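Local coordinates for protein MmoQ Response regulator (Methylococcus capsulatus, PDB 3LJX) that supplies the HDOD domain of a response regulator whose full-length form probably makes cyclic di-GMP from two molecules of GTP, at residues L26-R31 with E37-L42; L54-A59 with R84-S89. All blocks are in the same frame, centred on the assembly; numbering follows the deposited sequence.

Interaction 1 of 2, residues L26-R31 with E37-L42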
ATOM      1  N   LEU A  26       2.455  -2.833  19.370  1.00 29.54           N
ATOM      2  CA  LEU A  26       1.920  -3.401  20.611  1.00 34.57           C
ATOM      3  C   LEU A  26       2.378  -2.610  21.831  1.00 40.32           C
ATOM      4  O   LEU A  26       1.582  -2.304  22.719  1.00 40.64           O
ATOM      5  CB  LEU A  26       2.320  -4.868  20.761  1.00 34.53           C
ATOM      6  CG  LEU A  26       1.541  -5.828  19.861  1.00 40.17           C
ATOM      7  CD1 LEU A  26       2.166  -7.210  19.881  1.00 37.66           C
ATOM      8  CD2 LEU A  26       0.066  -5.885  20.274  1.00 42.19           C
ATOM      9  N   ASN A  27       3.661  -2.273  21.865  1.00 43.48           N
ATOM     10  CA  ASN A  27       4.204  -1.478  22.953  1.00 46.77           C
ATOM     11  C   ASN A  27       3.419  -0.189  23.140  1.00 44.24           C
ATOM     12  O   ASN A  27       2.979   0.132  24.238  1.00 44.33           O
ATOM     13  CB  ASN A  27       5.669  -1.154  22.695  1.00 55.81           C
ATOM     14  CG  ASN A  27       6.246  -0.231  23.745  1.00 69.62           C
ATOM     15  OD1 ASN A  27       6.385   0.976  23.520  1.00 74.51           O
ATOM     16  ND2 ASN A  27       6.573  -0.790  24.911  1.00 70.84           N
ATOM     17  N   LEU A  28       3.239   0.544  22.050  1.00 46.39           N
ATOM     18  CA  LEU A  28       2.478   1.793  22.065  1.00 45.50           C
ATOM     19  C   LEU A  28       0.997   1.565  22.405  1.00 44.34           C
ATOM     20  O   LEU A  28       0.393   2.324  23.162  1.00 44.62           O
ATOM     21  CB  LEU A  28       2.600   2.482  20.708  1.00 40.11           C
ATOM     22  CG  LEU A  28       2.300   3.967  20.703  1.00 46.12           C
ATOM     23  CD1 LEU A  28       3.236   4.673  21.686  1.00 45.11           C
ATOM     24  CD2 LEU A  28       2.449   4.528  19.282  1.00 44.36           C
ATOM     25  N   ALA A  29       0.412   0.516  21.837  1.00 40.08           N
ATOM     26  CA  ALA A  29      -0.994   0.234  22.068  1.00 43.35           C
ATOM     27  C   ALA A  29      -1.268  -0.088  23.547  1.00 48.21           C
ATOM     28  O   ALA A  29      -2.350   0.197  24.063  1.00 44.09           O
ATOM     29  CB  ALA A  29      -1.470  -0.901  21.154  1.00 37.22           C
ATOM     30  N   GLN A  30      -0.280  -0.675  24.219  1.00 51.26           N
ATOM     31  CA  GLN A  30      -0.415  -1.028  25.632  1.00 56.33           C
ATOM     32  C   GLN A  30       0.029   0.108  26.531  1.00 63.95           C
ATOM     33  O   GLN A  30      -0.041   0.004  27.749  1.00 67.44           O
ATOM     34  CB  GLN A  30       0.403  -2.268  25.957  1.00 48.67           C
ATOM     35  CG  GLN A  30      -0.145  -3.522  25.345  1.00 48.35           C
ATOM     36  CD  GLN A  30       0.908  -4.613  25.220  1.00 53.44           C
ATOM     37  OE1 GLN A  30       0.602  -5.728  24.804  1.00 56.08           O
ATOM     38  NE2 GLN A  30       2.147  -4.298  25.574  1.00 51.72           N
ATOM     39  N   ARG A  31       0.506   1.190  25.930  1.00 67.32           N
ATOM     40  CA  ARG A  31       0.971   2.305  26.724  1.00 72.79           C
ATOM     41  C   ARG A  31      -0.236   3.005  27.326  1.00 77.88           C
ATOM     42  O   ARG A  31      -1.222   3.267  26.639  1.00 76.06           O
ATOM     43  CB  ARG A  31       1.826   3.256  25.891  1.00 77.37           C
ATOM     44  CG  ARG A  31       2.931   3.916  26.702  1.00 88.65           C
ATOM     45  CD  ARG A  31       4.139   4.291  25.849  1.00 94.77           C
ATOM     46  NE  ARG A  31       3.860   5.366  24.900  1.00100.47           N
ATOM     47  CZ  ARG A  31       3.169   6.471  25.179  1.00104.98           C
ATOM     48  NH1 ARG A  31       2.668   6.672  26.392  1.00106.61           N
ATOM     49  NH2 ARG A  31       2.981   7.381  24.234  1.00106.24           N
ATOM     50  N   GLU A  37      -2.600  10.473  17.425  1.00 40.78           N
ATOM     51  CA  GLU A  37      -1.597  10.842  16.439  1.00 42.74           C
ATOM     52  C   GLU A  37      -0.382   9.918  16.451  1.00 40.63           C
ATOM     53  O   GLU A  37       0.070   9.473  15.395  1.00 38.02           O
ATOM     54  CB  GLU A  37      -1.165  12.299  16.635  1.00 52.34           C
ATOM     55  CG  GLU A  37      -2.238  13.330  16.268  1.00 66.15           C
ATOM     56  CD  GLU A  37      -3.441  13.335  17.224  1.00 79.13           C
ATOM     57  OE1 GLU A  37      -3.291  12.936  18.405  1.00 78.18           O
ATOM     58  OE2 GLU A  37      -4.539  13.754  16.786  1.00 85.01           O
ATOM     59  N   ALA A  38       0.154   9.634  17.637  1.00 34.93           N
ATOM     60  CA  ALA A  38       1.349   8.798  17.729  1.00 31.60           C
ATOM     61  C   ALA A  38       1.033   7.384  17.278  1.00 32.05           C
ATOM     62  O   ALA A  38       1.840   6.731  16.627  1.00 35.49           O
ATOM     63  CB  ALA A  38       1.895   8.786  19.149  1.00 34.28           C
ATOM     64  N   LEU A  39      -0.155   6.913  17.638  1.00 27.91           N
ATOM     65  CA  LEU A  39      -0.563   5.567  17.297  1.00 28.50           C
ATOM     66  C   LEU A  39      -0.757   5.430  15.778  1.00 29.62           C
ATOM     67  O   LEU A  39      -0.280   4.471  15.170  1.00 26.89           O
ATOM     68  CB  LEU A  39      -1.856   5.212  18.026  1.00 30.76           C
ATOM     69  CG  LEU A  39      -2.221   3.741  17.855  1.00 33.77           C
ATOM     70  CD1 LEU A  39      -1.045   2.879  18.307  1.00 31.74           C
ATOM     71  CD2 LEU A  39      -3.495   3.396  18.608  1.00 30.64           C
ATOM     72  N   ALA A  40      -1.458   6.391  15.178  1.00 28.51           N
ATOM     73  CA  ALA A  40      -1.658   6.426  13.727  1.00 27.33           C
ATOM     74  C   ALA A  40      -0.328   6.470  12.961  1.00 30.11           C
ATOM     75  O   ALA A  40      -0.125   5.717  12.003  1.00 30.63           O
ATOM     76  CB  ALA A  40      -2.547   7.618  13.336  1.00 20.53           C
ATOM     77  N   GLN A  41       0.574   7.350  13.385  1.00 30.83           N
ATOM     78  CA  GLN A  41       1.871   7.490  12.730  1.00 37.19           C
ATOM     79  C   GLN A  41       2.585   6.145  12.688  1.00 34.29           C
ATOM     80  O   GLN A  41       3.195   5.769  11.683  1.00 33.36           O
ATOM     81  CB  GLN A  41       2.737   8.514  13.470  1.00 43.32           C
ATOM     82  CG  GLN A  41       2.414   9.962  13.143  1.00 53.53           C
ATOM     83  CD  GLN A  41       3.308  10.528  12.041  1.00 65.59           C
ATOM     84  OE1 GLN A  41       2.917  10.592  10.868  1.00 62.86           O
ATOM     85  NE2 GLN A  41       4.520  10.937  12.418  1.00 71.90           N
ATOM     86  N   LEU A  42       2.492   5.417  13.790  1.00 25.31           N
ATOM     87  CA  LEU A  42       3.177   4.148  13.898  1.00 25.11           C
ATOM     88  C   LEU A  42       2.445   3.059  13.106  1.00 24.04           C
ATOM     89  O   LEU A  42       3.070   2.271  12.389  1.00 21.10           O
ATOM     90  CB  LEU A  42       3.318   3.771  15.367  1.00 31.00           C
ATOM     91  CG  LEU A  42       4.149   2.528  15.629  1.00 42.42           C
ATOM     92  CD1 LEU A  42       5.395   2.544  14.763  1.00 42.80           C
ATOM     93  CD2 LEU A  42       4.510   2.444  17.108  1.00 48.79           C
TER
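Leu28 reaches over from the last turn of helix 19-29 and lays one methyl, CD2, against three residues of helix 36-43, Ala38, Leu39 and Leu42. With CG anti to the backbone N (chi1 -159°), the side chain extends straight at the second helix. CD2 stands 3.5 Å from Ala38 O, the carbonyl that also takes the helical bond from Leu42 N, so the methyl rests on a backbone oxygen whose polarity is already met. Leu28 CD2 is also 3.8 Å from Leu39 CA and 4.0 Å from Leu39 CD1. One turn further on, Leu28 CD2 meets Leu42 CD2 at 3.6 Å, the two side chains lying askew rather than alongside each other. Ala38 CB stands 4.3 Å from the same Leu28 methyl, at the margin of the contact. Next along, Ala29 adds a thinner touch: its N is 4.5 Å from Leu39 CD1, the branch that turns back toward the first helix. The contact is van der Waals packing, mostly of leucine methyls, and buries 196 Å², with Leu28 as the residue that bridges two consecutive helices into a hairpin within the all-helical HDOD domain. At the turn between them, Thr35 OG1 hydrogen-bonds Ala38 N and Val34 packs on Leu28. Helix 80-88 packs against both members of the hairpin, through Ala87 and Leu88 on Ala29 and Leu80 on Leu39, while helix 71-78 meets helix 36-43 by way of Val71 and Ile72 on Ala40.

Interaction 2 of 2, residues L54-A59 with R84-S89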
ATOM      1  N   LEU A  54      -8.764   0.329   7.762  1.00 23.16           N
ATOM      2  CA  LEU A  54      -9.554   1.021   6.745  1.00 24.10           C
ATOM      3  C   LEU A  54     -10.791   0.207   6.416  1.00 21.86           C
ATOM      4  O   LEU A  54     -11.886   0.739   6.252  1.00 23.19           O
ATOM      5  CB  LEU A  54      -8.737   1.228   5.467  1.00 21.56           C
ATOM      6  CG  LEU A  54      -7.593   2.230   5.550  1.00 26.32           C
ATOM      7  CD1 LEU A  54      -6.926   2.373   4.186  1.00 29.18           C
ATOM      8  CD2 LEU A  54      -8.080   3.584   6.086  1.00 25.59           C
ATOM      9  N   ARG A  55     -10.605  -1.095   6.323  1.00 15.42           N
ATOM     10  CA  ARG A  55     -11.689  -1.973   5.938  1.00 20.71           C
ATOM     11  C   ARG A  55     -12.788  -1.991   7.004  1.00 24.12           C
ATOM     12  O   ARG A  55     -13.993  -1.997   6.699  1.00 18.73           O
ATOM     13  CB  ARG A  55     -11.135  -3.369   5.736  1.00 24.31           C
ATOM     14  CG  ARG A  55     -12.186  -4.417   5.523  1.00 34.98           C
ATOM     15  CD  ARG A  55     -11.529  -5.699   5.086  1.00 46.03           C
ATOM     16  NE  ARG A  55     -12.409  -6.831   5.301  1.00 60.78           N
ATOM     17  CZ  ARG A  55     -12.289  -7.680   6.313  1.00 69.13           C
ATOM     18  NH1 ARG A  55     -11.309  -7.529   7.201  1.00 67.02           N
ATOM     19  NH2 ARG A  55     -13.149  -8.683   6.427  1.00 73.37           N
ATOM     20  N   PHE A  56     -12.361  -2.011   8.259  1.00 24.11           N
ATOM     21  CA  PHE A  56     -13.299  -1.971   9.364  1.00 27.88           C
ATOM     22  C   PHE A  56     -14.058  -0.647   9.304  1.00 26.67           C
ATOM     23  O   PHE A  56     -15.288  -0.622   9.374  1.00 22.94           O
ATOM     24  CB  PHE A  56     -12.549  -2.120  10.695  1.00 25.62           C
ATOM     25  CG  PHE A  56     -13.394  -1.857  11.912  1.00 25.18           C
ATOM     26  CD1 PHE A  56     -13.295  -0.652  12.596  1.00 25.09           C
ATOM     27  CD2 PHE A  56     -14.272  -2.823  12.388  1.00 29.68           C
ATOM     28  CE1 PHE A  56     -14.063  -0.409  13.730  1.00 24.01           C
ATOM     29  CE2 PHE A  56     -15.049  -2.584  13.526  1.00 29.39           C
ATOM     30  CZ  PHE A  56     -14.945  -1.375  14.192  1.00 23.67           C
ATOM     31  N   ALA A  57     -13.315   0.447   9.143  1.00 19.49           N
ATOM     32  CA  ALA A  57     -13.896   1.793   9.208  1.00 21.90           C
ATOM     33  C   ALA A  57     -14.793   2.066   8.024  1.00 25.76           C
ATOM     34  O   ALA A  57     -15.671   2.919   8.105  1.00 25.04           O
ATOM     35  CB  ALA A  57     -12.788   2.863   9.269  1.00 21.66           C
ATOM     36  N   ASN A  58     -14.554   1.365   6.913  1.00 25.10           N
ATOM     37  CA  ASN A  58     -15.327   1.587   5.686  1.00 24.55           C
ATOM     38  C   ASN A  58     -16.426   0.544   5.462  1.00 28.82           C
ATOM     39  O   ASN A  58     -17.195   0.635   4.497  1.00 24.18           O
ATOM     40  CB  ASN A  58     -14.387   1.679   4.467  1.00 24.42           C
ATOM     41  CG  ASN A  58     -13.510   2.937   4.507  1.00 28.94           C
ATOM     42  OD1 ASN A  58     -13.892   3.938   5.114  1.00 34.13           O
ATOM     43  ND2 ASN A  58     -12.340   2.885   3.874  1.00 20.77           N
ATOM     44  N   ALA A  59     -16.495  -0.443   6.357  1.00 33.19           N
ATOM     45  CA  ALA A  59     -17.519  -1.489   6.285  1.00 33.48           C
ATOM     46  C   ALA A  59     -18.925  -0.906   6.338  1.00 37.85           C
ATOM     47  O   ALA A  59     -19.166   0.085   7.017  1.00 39.35           O
ATOM     48  CB  ALA A  59     -17.329  -2.514   7.399  1.00 28.84           C
ATOM     49  N   ARG A  84      -7.544   0.885  18.632  1.00 30.50           N
ATOM     50  CA  ARG A  84      -6.591   0.278  19.556  1.00 30.94           C
ATOM     51  C   ARG A  84      -6.764  -1.246  19.626  1.00 31.19           C
ATOM     52  O   ARG A  84      -5.780  -1.996  19.643  1.00 28.53           O
ATOM     53  CB  ARG A  84      -6.706   0.897  20.947  1.00 33.58           C
ATOM     54  CG  ARG A  84      -5.609   0.438  21.890  1.00 36.41           C
ATOM     55  CD  ARG A  84      -6.010   0.618  23.341  1.00 39.62           C
ATOM     56  NE  ARG A  84      -5.331   1.745  23.958  1.00 45.72           N
ATOM     57  CZ  ARG A  84      -5.914   2.908  24.218  1.00 55.01           C
ATOM     58  NH1 ARG A  84      -7.201   3.091  23.918  1.00 57.35           N
ATOM     59  NH2 ARG A  84      -5.208   3.881  24.786  1.00 54.84           N
ATOM     60  N   GLN A  85      -8.012  -1.704  19.642  1.00 27.81           N
ATOM     61  CA  GLN A  85      -8.296  -3.140  19.597  1.00 27.00           C
ATOM     62  C   GLN A  85      -7.582  -3.837  18.426  1.00 29.27           C
ATOM     63  O   GLN A  85      -7.056  -4.940  18.581  1.00 28.57           O
ATOM     64  CB  GLN A  85      -9.808  -3.391  19.516  1.00 23.11           C
ATOM     65  CG  GLN A  85     -10.560  -3.034  20.794  1.00 28.53           C
ATOM     66  CD  GLN A  85     -10.250  -3.993  21.920  1.00 25.16           C
ATOM     67  OE1 GLN A  85     -10.292  -5.210  21.732  1.00 23.05           O
ATOM     68  NE2 GLN A  85      -9.937  -3.455  23.100  1.00 23.26           N
ATOM     69  N   PHE A  86      -7.580  -3.209  17.251  1.00 23.77           N
ATOM     70  CA  PHE A  86      -6.931  -3.811  16.092  1.00 23.66           C
ATOM     71  C   PHE A  86      -5.427  -3.861  16.308  1.00 28.77           C
ATOM     72  O   PHE A  86      -4.765  -4.856  15.964  1.00 30.60           O
ATOM     73  CB  PHE A  86      -7.268  -3.039  14.816  1.00 22.59           C
ATOM     74  CG  PHE A  86      -8.606  -3.394  14.252  1.00 24.76           C
ATOM     75  CD1 PHE A  86      -8.741  -4.464  13.383  1.00 25.07           C
ATOM     76  CD2 PHE A  86      -9.741  -2.684  14.618  1.00 24.12           C
ATOM     77  CE1 PHE A  86      -9.985  -4.812  12.868  1.00 28.57           C
ATOM     78  CE2 PHE A  86     -10.993  -3.029  14.116  1.00 26.58           C
ATOM     79  CZ  PHE A  86     -11.115  -4.097  13.240  1.00 27.10           C
ATOM     80  N   ALA A  87      -4.890  -2.786  16.884  1.00 25.80           N
ATOM     81  CA  ALA A  87      -3.468  -2.734  17.233  1.00 26.30           C
ATOM     82  C   ALA A  87      -3.067  -3.806  18.262  1.00 31.11           C
ATOM     83  O   ALA A  87      -2.034  -4.462  18.109  1.00 31.56           O
ATOM     84  CB  ALA A  87      -3.079  -1.343  17.710  1.00 19.71           C
ATOM     85  N   LEU A  88      -3.893  -4.002  19.289  1.00 32.58           N
ATOM     86  CA  LEU A  88      -3.605  -5.018  20.303  1.00 30.23           C
ATOM     87  C   LEU A  88      -3.789  -6.409  19.730  1.00 32.18           C
ATOM     88  O   LEU A  88      -3.324  -7.387  20.310  1.00 30.97           O
ATOM     89  CB  LEU A  88      -4.525  -4.864  21.517  1.00 34.19           C
ATOM     90  CG  LEU A  88      -4.419  -3.575  22.330  1.00 35.43           C
ATOM     91  CD1 LEU A  88      -5.627  -3.434  23.249  1.00 37.87           C
ATOM     92  CD2 LEU A  88      -3.116  -3.525  23.116  1.00 29.12           C
ATOM     93  N   SER A  89      -4.479  -6.520  18.599  1.00 30.61           N
ATOM     94  CA  SER A  89      -4.752  -7.851  18.059  1.00 33.24           C
ATOM     95  C   SER A  89      -3.484  -8.504  17.515  1.00 39.14           C
ATOM     96  O   SER A  89      -3.430  -9.717  17.365  1.00 42.46           O
ATOM     97  CB  SER A  89      -5.849  -7.825  16.990  1.00 28.50           C
ATOM     98  OG  SER A  89      -5.344  -7.311  15.774  1.00 40.50           O
TER
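Phe86 O takes two bonds from Ser89 near the end of helix 80-88: one from Ser89 OG, modelled at 2.5 Å, a length too short to be taken as exact, and a weak one of 3.1 Å from Ser89 N. The hydroxyl comes in at a C=O...donor angle of 132°, tilted from the carbonyl plane. From the same residue the Phe86 ring crosses to helix 47-58 and meets Phe56. Phe86 CE2 lies 3.4 Å above the plane of the Phe56 ring, offset toward the rim, and Phe86 CZ is 3.5 Å from Phe56 CG. The two rings meet obliquely, with planes at 55° and centroids 4.8 Å apart. Phe56 carries CG anti to its own N (chi1 170°), which sends the ring out toward Phe86. Phe86 also packs on Leu49, Arg52 and Ile53, along the same helix. Replacing Phe86 with alanine would probably strip one face of Phe56 of its aromatic partner and open a gap beside Leu49 and Ile53. The contact buries just 101 Å² at the surface, so its cohesion probably rests on dispersion and the shielding of apolar surface, with no charge pairing between the two rings.

In the fold
Helix 80-88 is common ground: it supplies one side of interaction 2 and also touches the first segment of interaction 1. The two centres lie about 13 Å apart, and the contacts meet directly. Leu26 CD2 of interaction 1 comes within 3.3 Å of Ala87 O and 3.7 Å of Leu88 O. Ala29 O lies 3.4 Å from Arg84 NE, a polar approach too poor in geometry to count as a firm bond. Interaction 1 is complete in the chain before the first segment of interaction 2 begins, with helix 36-43 leading on to helix 47-58. Both are structural packing within the HDOD domain, one joining sequence neighbours and the other bridging helices further apart in the chain.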